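PDB 7B04: nitrite oxidoreductase subunit B from Kuenenia stuttgartiensis, which probably passes electrons along a chain of one [3Fe-4S] and several [4Fe-4S] clusters, serving the nitrite-oxidising subunit of the anammox complex. Local coordinates for residues W75-L80 with L293-F297; D87-T92 with Y108-D114. All coordinates share one frame; numbering follows the deposited sequence.

Contact 1: W75-L80 with L293-F297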
loop_
_atom_site.group_PDB
_atom_site.type_symbol
_atom_site.label_atom_id
_atom_site.label_comp_id
_atom_site.label_asym_id
_atom_site.label_seq_id
_atom_site.Cartn_x
_atom_site.Cartn_y
_atom_site.Cartn_z
ATOM N N TRP A 75 2.062 20.979 -8.492
ATOM C CA TRP A 75 0.904 21.860 -8.634
ATOM C C TRP A 75 0.993 23.096 -7.738
ATOM O O TRP A 75 0.593 24.191 -8.150
ATOM C CB TRP A 75 -0.378 21.085 -8.325
ATOM C CG TRP A 75 -0.482 20.734 -6.878
ATOM C CD1 TRP A 75 0.039 19.634 -6.260
ATOM C CD2 TRP A 75 -1.131 21.500 -5.857
ATOM N NE1 TRP A 75 -0.256 19.662 -4.919
ATOM C CE2 TRP A 75 -0.972 20.798 -4.646
ATOM C CE3 TRP A 75 -1.832 22.708 -5.850
ATOM C CZ2 TRP A 75 -1.491 21.265 -3.442
ATOM C CZ3 TRP A 75 -2.348 23.169 -4.653
ATOM C CH2 TRP A 75 -2.176 22.448 -3.465
ATOM N N ASP A 76 1.510 22.952 -6.515
ATOM C CA ASP A 76 1.586 24.106 -5.620
ATOM C C ASP A 76 2.570 25.143 -6.147
ATOM O O ASP A 76 2.245 26.333 -6.236
ATOM C CB ASP A 76 1.945 23.679 -4.195
ATOM C CG ASP A 76 2.982 22.581 -4.150
ATOM O OD1 ASP A 76 3.744 22.433 -5.128
ATOM O OD2 ASP A 76 3.040 21.869 -3.122
ATOM N N VAL A 77 3.781 24.709 -6.506
ATOM C CA VAL A 77 4.815 25.652 -6.926
ATOM C C VAL A 77 4.401 26.361 -8.211
ATOM O O VAL A 77 4.679 27.553 -8.394
ATOM C CB VAL A 77 6.172 24.935 -7.060
ATOM C CG1 VAL A 77 6.485 24.210 -5.770
ATOM C CG2 VAL A 77 6.172 23.959 -8.225
ATOM N N LYS A 78 3.736 25.641 -9.121
ATOM C CA LYS A 78 3.310 26.249 -10.378
ATOM C C LYS A 78 2.324 27.385 -10.133
ATOM O O LYS A 78 2.432 28.453 -10.746
ATOM C CB LYS A 78 2.696 25.191 -11.295
ATOM C CG LYS A 78 3.706 24.244 -11.926
ATOM C CD LYS A 78 3.029 23.235 -12.840
ATOM C CE LYS A 78 2.955 23.741 -14.270
ATOM N NZ LYS A 78 4.259 23.595 -14.974
ATOM N N THR A 79 1.355 27.171 -9.241
ATOM C CA THR A 79 0.367 28.202 -8.941
ATOM C C THR A 79 0.942 29.290 -8.040
ATOM O O THR A 79 0.641 30.475 -8.226
ATOM C CB THR A 79 -0.869 27.572 -8.298
ATOM O OG1 THR A 79 -1.440 26.614 -9.197
ATOM C CG2 THR A 79 -1.909 28.636 -7.978
ATOM N N LEU A 80 1.777 28.913 -7.069
ATOM C CA LEU A 80 2.371 29.902 -6.173
ATOM C C LEU A 80 3.285 30.867 -6.916
ATOM O O LEU A 80 3.499 31.989 -6.444
ATOM C CB LEU A 80 3.144 29.206 -5.050
ATOM C CG LEU A 80 2.332 28.611 -3.896
ATOM C CD1 LEU A 80 3.223 27.766 -3.000
ATOM C CD2 LEU A 80 1.645 29.704 -3.092
ATOM N N LEU A 293 -5.486 24.935 3.810
ATOM C CA LEU A 293 -4.391 24.703 2.877
ATOM C C LEU A 293 -4.261 25.886 1.925
ATOM O O LEU A 293 -5.196 26.192 1.176
ATOM C CB LEU A 293 -4.622 23.412 2.093
ATOM C CG LEU A 293 -3.575 23.080 1.031
ATOM C CD1 LEU A 293 -2.227 22.840 1.686
ATOM C CD2 LEU A 293 -4.003 21.873 0.212
ATOM N N TYR A 294 -3.090 26.527 1.941
ATOM C CA TYR A 294 -2.758 27.680 1.113
ATOM C C TYR A 294 -3.887 28.709 1.104
ATOM O O TYR A 294 -4.538 28.903 0.070
ATOM C CB TYR A 294 -2.435 27.244 -0.318
ATOM C CG TYR A 294 -1.150 26.448 -0.467
ATOM C CD1 TYR A 294 0.089 27.039 -0.260
ATOM C CD2 TYR A 294 -1.179 25.105 -0.828
ATOM C CE1 TYR A 294 1.261 26.320 -0.399
ATOM C CE2 TYR A 294 -0.009 24.375 -0.969
ATOM C CZ TYR A 294 1.207 24.988 -0.754
ATOM O OH TYR A 294 2.374 24.271 -0.892
ATOM N N PRO A 295 -4.136 29.403 2.221
ATOM C CA PRO A 295 -5.111 30.498 2.190
ATOM C C PRO A 295 -4.661 31.656 1.331
ATOM O O PRO A 295 -5.475 32.540 1.040
ATOM C CB PRO A 295 -5.237 30.906 3.662
ATOM C CG PRO A 295 -3.924 30.522 4.262
ATOM C CD PRO A 295 -3.476 29.281 3.533
ATOM N N GLN A 296 -3.391 31.681 0.919
ATOM C CA GLN A 296 -2.892 32.704 0.000
ATOM C C GLN A 296 -3.736 32.801 -1.256
ATOM O O GLN A 296 -3.955 33.904 -1.774
ATOM C CB GLN A 296 -1.456 32.378 -0.399
ATOM C CG GLN A 296 -0.447 32.312 0.724
ATOM C CD GLN A 296 -0.188 30.892 1.188
ATOM O OE1 GLN A 296 -0.190 29.967 0.388
ATOM N NE2 GLN A 296 0.030 30.715 2.492
ATOM N N PHE A 297 -4.227 31.659 -1.744
ATOM C CA PHE A 297 -4.993 31.632 -2.983
ATOM C C PHE A 297 -6.279 32.450 -2.895
ATOM O O PHE A 297 -6.712 33.030 -3.900
ATOM C CB PHE A 297 -5.280 30.183 -3.365
ATOM C CG PHE A 297 -4.033 29.384 -3.665
ATOM C CD1 PHE A 297 -2.865 30.018 -4.060
ATOM C CD2 PHE A 297 -4.028 28.005 -3.545
ATOM C CE1 PHE A 297 -1.723 29.294 -4.335
ATOM C CE2 PHE A 297 -2.889 27.272 -3.822
ATOM C CZ PHE A 297 -1.732 27.921 -4.217
#
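L80 of the helix 75-81 pushes its forked end between two rings of the loop 293-297, which ends in a 3-10 turn at 295-297: CD1 lies 3.6 Å from CE1 of Y294, and CD2 lies 3.6 Å from CE1 of F297. The leucine crosses each ring at about a right angle; CD1 has its closest contact with Y294 and CD2 with F297. From the preceding residue, CG2 of T79 comes to 3.7 Å from the same F297 CE1. Y294 in turn is the bump of the loop. Its ring fills the hollow between W75 and L80, with CE2 3.8 Å from W75 CH2, and the tryptophan and tyrosine planes stand at 90°. L293 CD2 approaches the edge of the indole near its plane, while W75 CZ3 reaches the edge of F297. This is helix-to-loop packing near a [4Fe-4S] cluster bound by C178 and C218, in the 4Fe-4S dicluster region, the cluster lying about 8 Å from the F297 side chain. With CG between its backbone N and carbonyl carbon (chi1 40°), D76 can accept a weak bond from Y294 OH at OD2, 3.3 Å away; the same oxygen forms a salt bridge with K66 NZ. F1138 of the neighbouring subunit A packs on D76, V77 and L80.

Contact 2: D87-T92 with Y108-D114; sequences DNIWYT and YGTYEGD
Y111 lies along W90 and N88, and its side chain can be traced atom by atom. CB sits over one face of the indole, 3.6 Å from the centroid of the six-membered ring and almost on its normal, a CH-pi contact. Because CG is anti to the backbone N (chi1 174°), the phenol runs on past the pyrrole end of W90: CD1 is 3.7 Å from W90 NE1, and the tyrosine plane is turned 40° from the five-membered ring. CE1 then passes the backbone, 3.7 Å from I89 N, and CZ comes to N88 CB. At the tip, OH rests against N88 CG, without a hydrogen bond to that amide, whose ND2 is bound to I83 O. Two residues on, G113 N lies over the centre of the phenol ring. W90 and Y111 share one face of a short two-stranded antiparallel ladder, in which they form the non-hydrogen-bonded pair and Y91 and T110 the hydrogen-bonded one. Y91 N gives to T110 O at 2.8 Å, T110 N to Y91 O at 2.9 Å, and E112 N to I89 O at 3.1 Å, the last nearly straight at 169°. Replacing W90 with an alanine would probably deprive Y111 CB and CD1 of the surface they rest on, leaving the phenol freer to turn. On the face of Y91 and T110, E112 CG meets Y91 CD2 at 3.9 Å. I89 and W90 also pair in parallel with a strand of the neighbouring subunit A, extending the sheet across the interface.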
loop_
_atom_site.group_PDB
_atom_site.type_symbol
_atom_site.label_atom_id
_atom_site.label_comp_id
_atom_site.label_asym_id
_atom_site.label_seq_id
_atom_site.Cartn_x
_atom_site.Cartn_y
_atom_site.Cartn_z
ATOM N N ASP A 87 5.088 41.525 -1.597
ATOM C CA ASP A 87 4.050 42.056 -0.724
ATOM C C ASP A 87 3.156 40.979 -0.121
ATOM O O ASP A 87 2.211 41.315 0.598
ATOM C CB ASP A 87 3.183 43.059 -1.491
ATOM C CG ASP A 87 3.790 44.446 -1.528
ATOM O OD1 ASP A 87 4.119 44.982 -0.448
ATOM O OD2 ASP A 87 3.936 45.003 -2.636
ATOM N N ASN A 88 3.436 39.702 -0.375
ATOM C CA ASN A 88 2.647 38.608 0.186
ATOM C C ASN A 88 3.134 38.390 1.611
ATOM O O ASN A 88 4.055 37.614 1.869
ATOM C CB ASN A 88 2.785 37.347 -0.660
ATOM C CG ASN A 88 2.186 37.500 -2.048
ATOM O OD1 ASN A 88 1.556 38.510 -2.360
ATOM N ND2 ASN A 88 2.379 36.490 -2.890
ATOM N N ILE A 89 2.500 39.079 2.557
ATOM C CA ILE A 89 2.944 39.089 3.945
ATOM C C ILE A 89 1.729 39.080 4.864
ATOM O O ILE A 89 0.727 39.754 4.596
ATOM C CB ILE A 89 3.827 40.324 4.239
ATOM C CG1 ILE A 89 5.073 40.346 3.348
ATOM C CG2 ILE A 89 4.234 40.382 5.704
ATOM C CD1 ILE A 89 5.701 41.713 3.210
ATOM N N TRP A 90 1.832 38.321 5.954
ATOM C CA TRP A 90 0.813 38.291 6.995
ATOM C C TRP A 90 1.171 39.287 8.094
ATOM O O TRP A 90 2.349 39.506 8.389
ATOM C CB TRP A 90 0.696 36.895 7.615
ATOM C CG TRP A 90 0.070 35.839 6.751
ATOM C CD1 TRP A 90 0.707 35.013 5.870
ATOM C CD2 TRP A 90 -1.314 35.468 6.719
ATOM N NE1 TRP A 90 -0.197 34.163 5.277
ATOM C CE2 TRP A 90 -1.445 34.422 5.782
ATOM C CE3 TRP A 90 -2.456 35.926 7.382
ATOM C CZ2 TRP A 90 -2.672 33.828 5.494
ATOM C CZ3 TRP A 90 -3.673 35.334 7.095
ATOM C CH2 TRP A 90 -3.772 34.297 6.160
ATOM N N TYR A 91 0.147 39.909 8.686
ATOM C CA TYR A 91 0.337 40.776 9.850
ATOM C C TYR A 91 -0.526 40.262 10.991
ATOM O O TYR A 91 -1.753 40.211 10.872
ATOM C CB TYR A 91 0.053 42.254 9.557
ATOM C CG TYR A 91 1.108 42.862 8.656
ATOM C CD1 TYR A 91 2.446 42.573 8.877
ATOM C CD2 TYR A 91 0.798 43.843 7.711
ATOM C CE1 TYR A 91 3.439 43.122 8.101
ATOM C CE2 TYR A 91 1.798 44.424 6.937
ATOM C CZ TYR A 91 3.117 44.055 7.144
ATOM O OH TYR A 91 4.141 44.602 6.404
ATOM N N THR A 92 0.122 39.885 12.096
ATOM C CA THR A 92 -0.522 39.142 13.175
ATOM C C THR A 92 -1.000 39.970 14.368
ATOM O O THR A 92 -1.772 39.448 15.180
ATOM C CB THR A 92 0.462 38.099 13.711
ATOM O OG1 THR A 92 1.594 38.780 14.269
ATOM C CG2 THR A 92 0.948 37.199 12.593
ATOM N N TYR A 108 -6.303 34.536 12.114
ATOM C CA TYR A 108 -4.871 34.402 11.885
ATOM C C TYR A 108 -4.159 35.736 11.711
ATOM O O TYR A 108 -2.935 35.794 11.869
ATOM C CB TYR A 108 -4.618 33.531 10.649
ATOM C CG TYR A 108 -5.504 32.310 10.590
ATOM C CD1 TYR A 108 -5.408 31.314 11.550
ATOM C CD2 TYR A 108 -6.445 32.159 9.580
ATOM C CE1 TYR A 108 -6.217 30.200 11.508
ATOM C CE2 TYR A 108 -7.263 31.044 9.528
ATOM C CZ TYR A 108 -7.144 30.067 10.494
ATOM O OH TYR A 108 -7.952 28.954 10.450
ATOM N N GLY A 109 -4.886 36.802 11.398
ATOM C CA GLY A 109 -4.262 38.085 11.149
ATOM C C GLY A 109 -4.813 38.709 9.886
ATOM O O GLY A 109 -5.990 38.523 9.564
ATOM N N THR A 110 -3.983 39.459 9.164
ATOM C CA THR A 110 -4.395 40.046 7.894
ATOM C C THR A 110 -3.297 39.836 6.864
ATOM O O THR A 110 -2.154 40.249 7.078
ATOM C CB THR A 110 -4.714 41.535 8.041
ATOM O OG1 THR A 110 -5.644 41.718 9.116
ATOM C CG2 THR A 110 -5.328 42.071 6.756
ATOM N N TYR A 111 -3.648 39.191 5.756
ATOM C CA TYR A 111 -2.731 38.941 4.652
ATOM C C TYR A 111 -2.925 40.055 3.630
ATOM O O TYR A 111 -4.023 40.213 3.085
ATOM C CB TYR A 111 -3.005 37.562 4.046
ATOM C CG TYR A 111 -2.226 37.188 2.800
ATOM C CD1 TYR A 111 -0.860 36.934 2.850
ATOM C CD2 TYR A 111 -2.872 37.043 1.577
ATOM C CE1 TYR A 111 -0.156 36.573 1.710
ATOM C CE2 TYR A 111 -2.178 36.683 0.437
ATOM C CZ TYR A 111 -0.823 36.449 0.507
ATOM O OH TYR A 111 -0.138 36.091 -0.631
ATOM N N GLU A 112 -1.866 40.817 3.367
ATOM C CA GLU A 112 -1.944 41.965 2.474
ATOM C C GLU A 112 -1.458 41.635 1.071
ATOM O O GLU A 112 -1.266 42.548 0.259
ATOM C CB GLU A 112 -1.145 43.142 3.041
ATOM C CG GLU A 112 -1.338 43.394 4.532
ATOM C CD GLU A 112 -2.589 44.197 4.847
ATOM O OE1 GLU A 112 -3.336 44.542 3.906
ATOM O OE2 GLU A 112 -2.821 44.488 6.040
ATOM N N GLY A 113 -1.265 40.351 0.766
ATOM C CA GLY A 113 -0.926 39.936 -0.576
ATOM C C GLY A 113 -2.157 39.727 -1.434
ATOM O O GLY A 113 -3.286 39.659 -0.948
ATOM N N ASP A 114 -1.924 39.618 -2.736
ATOM C CA ASP A 114 -3.005 39.501 -3.704
ATOM C C ASP A 114 -3.408 38.046 -3.904
ATOM O O ASP A 114 -2.557 37.160 -4.023
ATOM C CB ASP A 114 -2.594 40.108 -5.046
ATOM C CG ASP A 114 -2.268 41.583 -4.946
ATOM O OD1 ASP A 114 -2.729 42.233 -3.985
ATOM O OD2 ASP A 114 -1.549 42.090 -5.832
#

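Contact 2 is nested inside the chain loop that contact 1 closes: helix 75-81 leads into strand 89-91, strand 110-111 follows, and the loop 293-297 comes some 180 residues later. The centres are 15 Å apart, on the same side of the chain's centre, contact 2 farther out at about 21 Å against about 14 Å. They meet directly, with P295 CG 3.7 Å from W90 CZ2 and Q296 CB 3.9 Å from Y111 OH, so the loop 293-297 is sandwiched between helix and ladder. I1144 of the neighbouring subunit A touches Q296, N88, W90 and Y111, joining both contacts to one subunit interface, while contact 1 alone adjoins a [4Fe-4S] cluster.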